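PDB 6JIF: branched-chain-amino-acid aminotransferase from Pseudomonas sp. UW4, which catalyses the pyridoxal-5'-phosphate-dependent transfer of amino groups between branched-chain amino acids and 2-oxo acids. Local coordinates for residues I91-P96 against A126-N131; I121-A126 against F167-I172; R133-Y138 against G142-R147; N253-P258 against S271-A276; T342-Q345 against E350-A353. All coordinates share one frame; numbering follows the deposited sequence.

Interaction 1: residues I91-P96 against A126-N131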
# COMPACT_ATOMS: atom_id res chain seq x y z
N ILE B 91 -33.82 -11.58 4.68
CA ILE B 91 -32.49 -11.23 4.20
C ILE B 91 -31.45 -11.42 5.32
O ILE B 91 -31.56 -10.80 6.39
CB ILE B 91 -32.44 -9.78 3.69
CG1 ILE B 91 -33.54 -9.57 2.64
CG2 ILE B 91 -31.04 -9.46 3.20
CD1 ILE B 91 -33.72 -8.12 2.24
N ASN B 92 -30.42 -12.25 5.07
CA ASN B 92 -29.36 -12.51 6.05
C ASN B 92 -28.14 -11.67 5.70
O ASN B 92 -27.54 -11.86 4.65
CB ASN B 92 -28.93 -13.98 6.06
CG ASN B 92 -29.86 -14.86 6.81
OD1 ASN B 92 -30.83 -14.39 7.34
ND2 ASN B 92 -29.57 -16.16 6.87
N LEU B 93 -27.72 -10.78 6.59
CA LEU B 93 -26.42 -10.15 6.45
C LEU B 93 -25.43 -10.92 7.33
O LEU B 93 -25.62 -10.99 8.54
CB LEU B 93 -26.55 -8.69 6.89
CG LEU B 93 -25.36 -7.77 6.88
CD1 LEU B 93 -24.92 -7.67 5.43
CD2 LEU B 93 -25.78 -6.41 7.41
N PHE B 94 -24.35 -11.45 6.74
CA PHE B 94 -23.50 -12.44 7.43
C PHE B 94 -22.35 -11.79 8.21
O PHE B 94 -21.42 -11.26 7.61
CB PHE B 94 -22.95 -13.45 6.40
CG PHE B 94 -22.16 -14.58 7.01
CD1 PHE B 94 -22.79 -15.63 7.68
CD2 PHE B 94 -20.76 -14.57 6.94
CE1 PHE B 94 -22.08 -16.68 8.24
CE2 PHE B 94 -20.02 -15.63 7.52
CZ PHE B 94 -20.66 -16.67 8.15
N ARG B 95 -22.40 -11.91 9.58
CA ARG B 95 -21.32 -11.54 10.51
C ARG B 95 -20.76 -10.13 10.30
O ARG B 95 -19.54 -9.94 10.35
CB ARG B 95 -20.20 -12.58 10.43
CG ARG B 95 -20.75 -14.00 10.77
CD ARG B 95 -19.64 -14.89 11.23
NE ARG B 95 -19.27 -14.69 12.63
CZ ARG B 95 -18.28 -15.35 13.23
NH1 ARG B 95 -17.57 -16.29 12.58
NH2 ARG B 95 -18.07 -15.15 14.53
N PRO B 96 -21.60 -9.12 10.09
CA PRO B 96 -21.05 -7.78 9.86
C PRO B 96 -20.31 -7.21 11.07
O PRO B 96 -19.43 -6.35 10.90
CB PRO B 96 -22.29 -6.95 9.54
CG PRO B 96 -23.38 -7.63 10.21
CD PRO B 96 -23.08 -9.12 10.08
N ALA B 126 -28.53 -0.16 6.12
CA ALA B 126 -29.18 0.86 5.30
C ALA B 126 -28.83 0.68 3.83
O ALA B 126 -29.69 0.85 2.97
CB ALA B 126 -28.77 2.26 5.79
N VAL B 127 -27.57 0.33 3.53
CA VAL B 127 -27.21 0.07 2.12
C VAL B 127 -27.97 -1.13 1.56
O VAL B 127 -28.49 -1.10 0.42
CB VAL B 127 -25.69 -0.10 2.01
CG1 VAL B 127 -25.30 -0.63 0.62
CG2 VAL B 127 -25.01 1.22 2.28
N VAL B 128 -28.07 -2.22 2.34
CA VAL B 128 -28.87 -3.35 1.88
C VAL B 128 -30.33 -2.92 1.65
O VAL B 128 -30.93 -3.18 0.58
CB VAL B 128 -28.76 -4.54 2.86
CG1 VAL B 128 -29.54 -5.75 2.36
CG2 VAL B 128 -27.32 -4.99 2.97
N ARG B 129 -30.91 -2.19 2.61
CA ARG B 129 -32.31 -1.80 2.44
C ARG B 129 -32.53 -0.96 1.19
O ARG B 129 -33.57 -1.07 0.53
CB ARG B 129 -32.82 -1.04 3.68
CG ARG B 129 -33.04 -1.89 4.88
CD ARG B 129 -33.86 -1.10 5.91
NE ARG B 129 -33.26 0.19 6.26
CZ ARG B 129 -32.35 0.35 7.21
NH1 ARG B 129 -31.92 -0.70 7.89
NH2 ARG B 129 -31.84 1.57 7.46
N ALA B 130 -31.59 -0.10 0.88
CA ALA B 130 -31.72 0.83 -0.24
C ALA B 130 -31.51 0.17 -1.58
O ALA B 130 -31.79 0.78 -2.63
CB ALA B 130 -30.70 1.96 -0.11
N ASN B 131 -30.95 -1.03 -1.57
CA ASN B 131 -30.66 -1.71 -2.84
C ASN B 131 -31.29 -3.10 -2.89
O ASN B 131 -30.76 -3.98 -3.55
CB ASN B 131 -29.14 -1.78 -3.07
CG ASN B 131 -28.50 -0.40 -3.26
OD1 ASN B 131 -28.58 0.18 -4.33
ND2 ASN B 131 -27.84 0.12 -2.21
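Strand 91-94 faces residues 126-130 of helix 117-130, and the two backbones stay well apart where L93 and V128 come closest, their CA atoms 8.6 Å from one another. Side chains alone bridge that gap. I91 and L93, two residues apart on the strand, both send their CB toward the helix, and the CB of V128 points back toward the strand. Each methyl of V128 has its own partner. CG1, anti to the backbone N (chi1 -178°), lies 4.1 Å from I91 CG2. The other branch, CG2, is 4.4 Å from L93 CD1, a looser touch. The I91 and V128 side chains run alongside, pointing in opposite senses, and meet methyl to methyl. On the strand side, the I91 branch that does the touching is the one anti to its backbone N, while CG1 (chi1 -54°) sits beside that nitrogen and carries CD1 to I135. After V128, N131 folds its side-chain amide back, and ND2 donates to V127 O at 3.0 Å, tilted 23° from that carbonyl's plane. The same ND2 also bonds K40 O. N92 and F94 belong to the strand's other side, where N92 OD1 takes a hydrogen bond from K358 NZ and F94 packs on I356. Strand 91-94 runs antiparallel between strands 76-85 and 356-358 in the chain's antiparallel sheet; helix 117-130 lies over that sheet, with V127 turned to I169 and C171 of strand 164-174 and V128 covering I91 and L93.

Interaction 2: residues I121-A126 against F167-I172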
# COMPACT_ATOMS: atom_id res chain seq x y z
N ILE B 121 -22.61 -1.37 11.48
CA ILE B 121 -23.62 -2.35 11.09
C ILE B 121 -24.87 -1.66 10.57
O ILE B 121 -25.43 -2.08 9.56
CB ILE B 121 -23.93 -3.31 12.25
CG1 ILE B 121 -22.67 -4.08 12.66
CG2 ILE B 121 -25.14 -4.19 11.91
CD1 ILE B 121 -22.90 -5.06 13.80
N GLU B 122 -25.28 -0.55 11.22
CA GLU B 122 -26.44 0.21 10.76
C GLU B 122 -26.22 0.77 9.35
O GLU B 122 -27.15 0.79 8.54
CB GLU B 122 -26.77 1.36 11.73
CG GLU B 122 -27.41 0.89 13.02
CD GLU B 122 -28.61 -0.05 12.83
OE1 GLU B 122 -29.47 0.15 11.94
OE2 GLU B 122 -28.70 -1.02 13.62
N ALA B 123 -25.02 1.24 9.05
CA ALA B 123 -24.74 1.73 7.70
C ALA B 123 -24.87 0.60 6.69
O ALA B 123 -25.42 0.79 5.59
CB ALA B 123 -23.35 2.34 7.60
N CYS B 124 -24.35 -0.57 7.04
CA CYS B 124 -24.44 -1.71 6.13
C CYS B 124 -25.89 -2.08 5.88
O CYS B 124 -26.28 -2.32 4.72
CB CYS B 124 -23.70 -2.92 6.68
SG CYS B 124 -21.89 -2.79 6.73
N LYS B 125 -26.69 -2.13 6.96
CA LYS B 125 -28.11 -2.46 6.83
C LYS B 125 -28.84 -1.44 5.97
O LYS B 125 -29.66 -1.81 5.13
CB LYS B 125 -28.77 -2.58 8.21
CG LYS B 125 -28.29 -3.76 9.03
CD LYS B 125 -28.93 -3.80 10.38
CE LYS B 125 -30.35 -4.33 10.31
NZ LYS B 125 -30.89 -4.14 11.66
N ALA B 126 -28.53 -0.16 6.12
CA ALA B 126 -29.18 0.86 5.30
C ALA B 126 -28.83 0.68 3.83
O ALA B 126 -29.69 0.85 2.97
CB ALA B 126 -28.77 2.26 5.79
N PHE B 167 -15.74 7.51 4.98
CA PHE B 167 -16.20 6.14 5.20
C PHE B 167 -17.36 5.92 4.22
O PHE B 167 -18.29 6.71 4.19
CB PHE B 167 -16.65 5.94 6.66
CG PHE B 167 -17.36 4.65 6.88
CD1 PHE B 167 -16.83 3.47 6.35
CD2 PHE B 167 -18.55 4.61 7.59
CE1 PHE B 167 -17.50 2.24 6.53
CE2 PHE B 167 -19.23 3.39 7.79
CZ PHE B 167 -18.72 2.22 7.29
N SER B 168 -17.23 4.96 3.33
CA SER B 168 -18.29 4.77 2.36
C SER B 168 -18.56 3.27 2.20
O SER B 168 -17.73 2.42 2.53
CB SER B 168 -17.89 5.46 1.03
OG SER B 168 -18.81 5.27 -0.03
N ILE B 169 -19.75 2.94 1.75
CA ILE B 169 -20.09 1.54 1.50
C ILE B 169 -20.89 1.50 0.20
O ILE B 169 -21.98 2.09 0.12
CB ILE B 169 -20.92 0.86 2.63
CG1 ILE B 169 -20.35 1.18 4.02
CG2 ILE B 169 -21.13 -0.67 2.36
CD1 ILE B 169 -21.26 0.79 5.14
N PHE B 170 -20.39 0.76 -0.80
CA PHE B 170 -21.25 0.48 -1.94
C PHE B 170 -21.52 -1.02 -2.00
O PHE B 170 -20.92 -1.80 -1.27
CB PHE B 170 -20.65 1.02 -3.27
CG PHE B 170 -19.35 0.42 -3.68
CD1 PHE B 170 -19.32 -0.76 -4.45
CD2 PHE B 170 -18.13 1.07 -3.41
CE1 PHE B 170 -18.12 -1.32 -4.88
CE2 PHE B 170 -16.93 0.47 -3.85
CZ PHE B 170 -16.94 -0.72 -4.57
N CYS B 171 -22.49 -1.42 -2.82
CA CYS B 171 -22.81 -2.83 -2.96
C CYS B 171 -22.90 -3.20 -4.43
O CYS B 171 -23.02 -2.35 -5.32
CB CYS B 171 -24.12 -3.19 -2.21
SG CYS B 171 -25.64 -2.52 -2.87
N ILE B 172 -22.80 -4.49 -4.68
CA ILE B 172 -22.93 -5.05 -6.05
C ILE B 172 -23.58 -6.42 -5.96
O ILE B 172 -23.29 -7.16 -5.02
CB ILE B 172 -21.57 -5.17 -6.78
CG1 ILE B 172 -20.56 -5.96 -5.92
CG2 ILE B 172 -21.00 -3.83 -7.12
CD1 ILE B 172 -19.41 -6.41 -6.77
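I169 reaches helix 117-130 through its longer branch: CG1 stands beside the backbone N, anti to the carbonyl carbon (chi1 -45°), and the extended second torsion (chi2 168°) carries CD1 out to the helix surface. There CD1 meets A123 CB at 3.6 Å. It also lies against the start of the next residue, 3.9 Å from C124 N, and 4.0 Å from C124 SG, whose own torsion sets the sulfur beside its backbone N. One methyl thus touches backbone as well as side chain. F167, two residues earlier on the strand, adds a lighter touch: its CE2 is 4.3 Å from A123 CB, which approaches the ring obliquely. A123 is therefore the residue shared by both strand side chains. The segment axes approach to 9.1 Å and run in roughly the same direction, 35° apart. C124 also packs on L146 of strand 143-153, so the helix spans neighbouring strands. On the reverse side of strand 164-174, F170 packs on E66 of the second subunit. This is a helix packed on one face of an antiparallel sheet, here in a class IV aminotransferase, a family of the fold type IV PLP enzymes.

Interaction 3: residues R133-Y138 against G142-R147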
# COMPACT_ATOMS: atom_id res chain seq x y z
N ARG B 133 -33.55 -4.39 -4.52
CA ARG B 133 -33.88 -4.98 -5.82
C ARG B 133 -32.69 -5.67 -6.48
O ARG B 133 -32.86 -6.43 -7.44
CB ARG B 133 -34.46 -3.93 -6.76
CG ARG B 133 -33.46 -3.10 -7.45
CD ARG B 133 -33.95 -1.91 -8.09
NE ARG B 133 -32.87 -1.34 -8.89
CZ ARG B 133 -32.59 -1.53 -10.19
NH1 ARG B 133 -33.50 -2.17 -10.89
NH2 ARG B 133 -31.52 -0.93 -10.80
N PHE B 134 -31.48 -5.40 -6.01
CA PHE B 134 -30.31 -6.08 -6.52
C PHE B 134 -30.01 -7.38 -5.77
O PHE B 134 -29.01 -8.02 -6.07
CB PHE B 134 -29.07 -5.16 -6.45
CG PHE B 134 -29.08 -4.04 -7.46
CD1 PHE B 134 -28.65 -4.26 -8.77
CD2 PHE B 134 -29.56 -2.79 -7.13
CE1 PHE B 134 -28.68 -3.24 -9.71
CE2 PHE B 134 -29.59 -1.78 -8.06
CZ PHE B 134 -29.15 -2.01 -9.37
N ILE B 135 -30.85 -7.79 -4.82
CA ILE B 135 -30.50 -9.02 -4.10
C ILE B 135 -30.88 -10.23 -4.96
O ILE B 135 -32.05 -10.39 -5.30
CB ILE B 135 -31.17 -9.06 -2.71
CG1 ILE B 135 -30.65 -7.91 -1.85
CG2 ILE B 135 -30.90 -10.40 -2.02
CD1 ILE B 135 -31.33 -7.77 -0.52
N PRO B 136 -29.96 -11.10 -5.37
CA PRO B 136 -30.37 -12.27 -6.17
C PRO B 136 -31.32 -13.17 -5.39
O PRO B 136 -31.14 -13.39 -4.18
CB PRO B 136 -29.05 -12.98 -6.48
CG PRO B 136 -28.00 -11.89 -6.35
CD PRO B 136 -28.50 -11.03 -5.23
N PRO B 137 -32.34 -13.72 -6.05
CA PRO B 137 -33.33 -14.54 -5.33
C PRO B 137 -32.70 -15.79 -4.71
O PRO B 137 -31.64 -16.25 -5.12
CB PRO B 137 -34.34 -14.91 -6.41
CG PRO B 137 -34.16 -13.91 -7.49
CD PRO B 137 -32.77 -13.37 -7.41
N TYR B 138 -33.38 -16.33 -3.69
CA TYR B 138 -32.95 -17.60 -3.13
C TYR B 138 -32.93 -18.67 -4.23
O TYR B 138 -33.83 -18.76 -5.06
CB TYR B 138 -33.91 -18.05 -2.01
CG TYR B 138 -33.56 -19.44 -1.49
CD1 TYR B 138 -32.51 -19.62 -0.59
CD2 TYR B 138 -34.27 -20.56 -1.92
CE1 TYR B 138 -32.16 -20.86 -0.14
CE2 TYR B 138 -33.94 -21.82 -1.47
CZ TYR B 138 -32.89 -21.96 -0.58
OH TYR B 138 -32.55 -23.21 -0.13
N GLY B 142 -26.67 -16.56 -5.63
CA GLY B 142 -26.19 -15.20 -5.66
C GLY B 142 -26.24 -14.53 -4.30
O GLY B 142 -26.70 -15.08 -3.33
N ALA B 143 -25.68 -13.33 -4.24
CA ALA B 143 -25.66 -12.58 -2.98
C ALA B 143 -25.51 -11.11 -3.32
O ALA B 143 -25.15 -10.74 -4.43
CB ALA B 143 -24.52 -13.04 -2.07
N LEU B 144 -25.73 -10.26 -2.33
CA LEU B 144 -25.40 -8.85 -2.46
C LEU B 144 -24.10 -8.57 -1.69
O LEU B 144 -24.05 -8.71 -0.45
CB LEU B 144 -26.56 -7.99 -1.94
CG LEU B 144 -26.31 -6.49 -2.13
CD1 LEU B 144 -26.45 -6.14 -3.63
CD2 LEU B 144 -27.34 -5.70 -1.32
N TYR B 145 -23.06 -8.18 -2.39
CA TYR B 145 -21.77 -7.94 -1.76
C TYR B 145 -21.70 -6.48 -1.37
O TYR B 145 -22.09 -5.61 -2.14
CB TYR B 145 -20.65 -8.27 -2.72
CG TYR B 145 -19.24 -8.10 -2.20
CD1 TYR B 145 -18.64 -9.07 -1.44
CD2 TYR B 145 -18.51 -6.97 -2.53
CE1 TYR B 145 -17.32 -8.91 -0.98
CE2 TYR B 145 -17.23 -6.79 -2.08
CZ TYR B 145 -16.63 -7.75 -1.32
OH TYR B 145 -15.31 -7.57 -0.92
N LEU B 146 -21.25 -6.23 -0.14
CA LEU B 146 -21.01 -4.89 0.37
C LEU B 146 -19.52 -4.68 0.53
O LEU B 146 -18.84 -5.53 1.12
CB LEU B 146 -21.67 -4.71 1.73
CG LEU B 146 -23.11 -4.22 1.74
CD1 LEU B 146 -23.93 -5.22 0.99
CD2 LEU B 146 -23.58 -4.08 3.24
N ARG B 147 -19.04 -3.50 0.06
CA ARG B 147 -17.67 -3.02 0.13
C ARG B 147 -17.61 -1.73 0.96
O ARG B 147 -17.75 -0.61 0.41
CB ARG B 147 -17.12 -2.81 -1.29
CG ARG B 147 -15.73 -2.13 -1.36
CD ARG B 147 -14.68 -2.87 -0.55
NE ARG B 147 -14.49 -4.24 -1.06
CZ ARG B 147 -13.57 -4.61 -1.97
NH1 ARG B 147 -12.75 -3.75 -2.53
NH2 ARG B 147 -13.49 -5.89 -2.36
O HOH W 1 -29.21 -14.02 -2.32
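Van der Waals packing carries the contact, P136 against backbone and L144 against side chains. The proline ring lies against the backbone at the start of strand 143-153: its CB is 3.7 Å from G142 CA, its CG 3.5 Å from A143 N, and its CD reaches the A143 carbonyl. The glycine makes this closeness possible, since a CB there would point into the ring and clash with P136 CB. Further along, L144 reaches back to residues 134 and 135 with both methyls. Its CG is anti to the backbone N (chi1 -177°), which projects the fork toward the loop; CD1 then touches F134 CB at 4.0 Å, and CD2 meets I135 CG1 at the same distance. The I135 chain lies crosswise to L144 and goes on to pack against V128 of helix 117-130. F134 takes part through its CB and not its ring, which leads away toward I26. The polar link between the segments is made by one water, which donates to P136 O at 2.8 Å and to G142 O at 2.9 Å, using both its hydrogens. Replacing P136 with a serine would remove much of the ring surface and would probably open a gap over G142 and A143, while giving the loop more backbone freedom. The chain thus turns into the sheet by pressing carbon against backbone rather than by pairing as a hairpin: L144 spends its backbone bonding on A83 of strand 76-85, A143 on V174, and the two acceptors facing each other here are reconciled by water.

Interaction 4: residues N253-P258 against S271-A276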
# COMPACT_ATOMS: atom_id res chain seq x y z
N ASN B 253 -8.05 -36.02 9.64
CA ASN B 253 -9.25 -35.20 9.55
C ASN B 253 -9.19 -33.94 10.41
O ASN B 253 -10.24 -33.42 10.78
CB ASN B 253 -10.48 -36.01 9.92
CG ASN B 253 -10.73 -37.10 8.92
OD1 ASN B 253 -11.01 -36.81 7.76
ND2 ASN B 253 -10.62 -38.36 9.34
N LYS B 254 -8.03 -33.38 10.62
CA LYS B 254 -7.94 -32.10 11.32
C LYS B 254 -7.95 -30.98 10.31
O LYS B 254 -7.34 -31.10 9.24
CB LYS B 254 -6.65 -32.02 12.15
CG LYS B 254 -6.55 -33.13 13.17
CD LYS B 254 -5.35 -32.96 14.05
CE LYS B 254 -5.25 -34.16 15.01
NZ LYS B 254 -3.92 -34.17 15.65
N PHE B 255 -8.62 -29.87 10.66
CA PHE B 255 -8.67 -28.66 9.83
C PHE B 255 -7.49 -27.81 10.26
O PHE B 255 -7.42 -27.39 11.42
CB PHE B 255 -10.00 -27.95 10.04
CG PHE B 255 -10.17 -26.65 9.27
CD1 PHE B 255 -9.60 -25.46 9.76
CD2 PHE B 255 -10.90 -26.60 8.08
CE1 PHE B 255 -9.79 -24.24 9.08
CE2 PHE B 255 -11.09 -25.42 7.39
CZ PHE B 255 -10.54 -24.21 7.90
N VAL B 256 -6.51 -27.62 9.36
CA VAL B 256 -5.26 -26.93 9.72
C VAL B 256 -5.16 -25.62 8.95
O VAL B 256 -5.33 -25.58 7.73
CB VAL B 256 -4.04 -27.83 9.45
CG1 VAL B 256 -2.78 -27.15 9.87
CG2 VAL B 256 -4.22 -29.14 10.20
N THR B 257 -4.86 -24.53 9.66
CA THR B 257 -4.71 -23.27 8.94
C THR B 257 -3.54 -22.46 9.53
O THR B 257 -3.24 -22.57 10.73
CB THR B 257 -6.06 -22.51 8.96
OG1 THR B 257 -6.01 -21.39 8.06
CG2 THR B 257 -6.41 -22.03 10.39
N PRO B 258 -2.83 -21.68 8.69
CA PRO B 258 -1.67 -20.93 9.19
C PRO B 258 -1.99 -19.90 10.25
O PRO B 258 -3.05 -19.29 10.25
CB PRO B 258 -1.13 -20.22 7.92
CG PRO B 258 -1.51 -21.21 6.76
CD PRO B 258 -2.91 -21.65 7.22
N SER B 271 -15.17 -18.47 10.62
CA SER B 271 -16.45 -19.15 10.55
C SER B 271 -16.26 -20.64 10.36
O SER B 271 -16.97 -21.45 10.97
CB SER B 271 -17.28 -18.53 9.42
OG SER B 271 -17.61 -17.16 9.74
N LEU B 272 -15.36 -21.03 9.45
CA LEU B 272 -15.09 -22.46 9.24
C LEU B 272 -14.48 -23.09 10.49
O LEU B 272 -14.81 -24.23 10.84
CB LEU B 272 -14.14 -22.63 8.03
CG LEU B 272 -14.76 -22.26 6.67
CD1 LEU B 272 -13.76 -22.36 5.53
CD2 LEU B 272 -15.95 -23.22 6.40
N ILE B 273 -13.60 -22.37 11.19
CA ILE B 273 -13.03 -22.92 12.43
C ILE B 273 -14.14 -23.18 13.43
O ILE B 273 -14.19 -24.25 14.06
CB ILE B 273 -11.93 -21.99 13.00
CG1 ILE B 273 -10.67 -22.09 12.13
CG2 ILE B 273 -11.60 -22.34 14.47
CD1 ILE B 273 -9.62 -21.01 12.38
N GLU B 274 -15.06 -22.22 13.59
CA GLU B 274 -16.14 -22.36 14.56
C GLU B 274 -17.12 -23.46 14.14
O GLU B 274 -17.58 -24.24 14.98
CB GLU B 274 -16.84 -21.01 14.76
CG GLU B 274 -15.90 -20.12 15.65
CD GLU B 274 -16.16 -18.60 15.78
OE1 GLU B 274 -16.70 -17.94 14.87
OE2 GLU B 274 -15.72 -18.04 16.82
N LEU B 275 -17.44 -23.57 12.84
CA LEU B 275 -18.37 -24.61 12.43
C LEU B 275 -17.71 -25.98 12.54
O LEU B 275 -18.35 -26.94 12.95
CB LEU B 275 -18.88 -24.38 11.01
CG LEU B 275 -19.80 -23.17 10.86
CD1 LEU B 275 -19.95 -22.88 9.36
CD2 LEU B 275 -21.17 -23.40 11.54
N ALA B 276 -16.43 -26.07 12.18
CA ALA B 276 -15.69 -27.31 12.33
C ALA B 276 -15.73 -27.78 13.77
O ALA B 276 -16.00 -28.95 14.04
CB ALA B 276 -14.22 -27.11 11.88
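F255 and T257 are the residues of strand 255-258 that meet helix 267-278, and both elements belong to a beta-alpha-beta unit completed by strand 284-287, which runs parallel to the first strand and bonds to it directly. Strand and helix segments are nearly antiparallel, at 154°, with their axes 10.1 Å apart, as expected when the chain returns over a sheet. F255 comes first along the strand and covers the most area here. With CG anti to the backbone N (chi1 178°), the ring stretches out to the helix and inserts its far end beside two successive residues. CZ sits 3.9 Å from L272 CB, and CE1 is 3.8 Å from I273 CG1. Both carbons approach the ring obliquely, and the phenylalanine side chain lies nearly square across those of L272 and I273. F255 also meets the ring of F247 and touches I249, both on strand 245-250, as well as L337 of helix 332-346, so this ring is shared among several elements of the hydrophobic layer. V256 is turned to the other side of the strand, against V285 and V289. T257 returns to the helix, but with its methyl: OG1 is occupied by F246 O, and CG2 is the carbon that faces I273. The CB of I273 does not aim at the strand; its longer branch nevertheless comes nearer as it extends, chi2 being 167°. CG1 serves F255, and the terminal methyl passes on to the threonine, with I273 CD1 3.9 Å from T257 CG2.

Interaction 5: residues T342-Q345 against E350-A353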
# COMPACT_ATOMS: atom_id res chain seq x y z
N THR B 342 -22.32 -22.47 3.55
CA THR B 342 -23.37 -21.88 2.70
C THR B 342 -24.77 -22.08 3.27
O THR B 342 -25.63 -21.22 3.10
CB THR B 342 -23.27 -22.45 1.27
OG1 THR B 342 -23.53 -23.88 1.27
CG2 THR B 342 -21.84 -22.17 0.74
N GLY B 343 -25.01 -23.21 3.96
CA GLY B 343 -26.31 -23.40 4.59
C GLY B 343 -26.58 -22.38 5.69
O GLY B 343 -27.70 -21.87 5.80
N VAL B 344 -25.56 -22.08 6.50
CA VAL B 344 -25.75 -21.06 7.52
C VAL B 344 -25.93 -19.69 6.89
O VAL B 344 -26.87 -18.95 7.24
CB VAL B 344 -24.59 -21.11 8.52
CG1 VAL B 344 -24.58 -19.83 9.38
CG2 VAL B 344 -24.69 -22.42 9.34
N GLN B 345 -25.12 -19.37 5.87
CA GLN B 345 -25.22 -18.05 5.23
C GLN B 345 -26.63 -17.82 4.68
O GLN B 345 -27.22 -16.73 4.88
CB GLN B 345 -24.15 -17.92 4.14
CG GLN B 345 -22.78 -17.81 4.69
CD GLN B 345 -21.71 -17.96 3.62
OE1 GLN B 345 -21.93 -18.61 2.58
NE2 GLN B 345 -20.55 -17.38 3.87
N GLU B 350 -29.60 -23.59 10.71
CA GLU B 350 -29.68 -22.59 11.74
C GLU B 350 -28.29 -22.14 12.12
O GLU B 350 -27.40 -22.96 12.38
CB GLU B 350 -30.44 -23.13 12.96
CG GLU B 350 -30.59 -22.10 14.07
CD GLU B 350 -31.30 -22.64 15.30
OE1 GLU B 350 -31.76 -23.80 15.31
OE2 GLU B 350 -31.47 -21.85 16.25
N ALA B 351 -28.10 -20.79 12.23
CA ALA B 351 -26.77 -20.25 12.45
C ALA B 351 -26.37 -20.28 13.91
O ALA B 351 -27.22 -20.26 14.81
CB ALA B 351 -26.67 -18.80 11.97
N PRO B 352 -25.07 -20.28 14.18
CA PRO B 352 -24.59 -20.01 15.53
C PRO B 352 -25.06 -18.65 16.02
O PRO B 352 -25.37 -17.75 15.24
CB PRO B 352 -23.06 -20.00 15.38
CG PRO B 352 -22.80 -20.89 14.17
CD PRO B 352 -23.95 -20.55 13.25
N ALA B 353 -25.05 -18.52 17.34
CA ALA B 353 -25.56 -17.33 18.00
C ALA B 353 -24.83 -16.08 17.51
O ALA B 353 -23.60 -16.06 17.41
CB ALA B 353 -25.37 -17.46 19.50
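V344 carries the tight side of this contact, one residue pressed by three from the following loop. Its CG1 stands anti to the backbone N (chi1 166°) and comes within 3.5 Å of A351 CB, closer than two carbons usually pack. The same methyl lies 3.8 Å from A351 CA and 4.0 Å from P352 CD, so it rests against both residues. The backbones are near each other too, with V344 CA and A351 CA 5.1 Å apart. The other branch, CG2, makes a looser approach to a polar atom, 4.1 Å from E350 O; that carbonyl accepts a hydrogen bond from R279 NH1. The loop that links helix 332-346 to strand 356-358 packs here on the helix: the chain passes alongside the last turn on its way to that edge strand, which joins the sheet beside strand 91-94. W355 and I349 of the same connection also pack on V344. Toward solvent the contact thins out. The CB of E350 points away from the helix and its exposed side chain does not touch it, while P352 touches through CD, and A353, exposed, has already left the helix behind.

Overall arrangement
Interactions 1, 2 and 3 form one buried group on the antiparallel sheet: helix 117-130 serves both 1 and 2, and I135 and L146 from interaction 3 pack onto V128 of interaction 1. Interaction 4 is equally buried but belongs to the other, mixed sheet, about 27 Å centre to centre from interaction 1, and uses an aromatic ring where the first two rely mostly on aliphatic groups. Interaction 3 alone adds a bridging water. Interaction 5, partly exposed, lies between the groups: P352 touches L275 of interaction 4, while Q345 bonds N92 of interaction 1. A salt bridge from R95 to E274 joins interactions 1 and 4 directly.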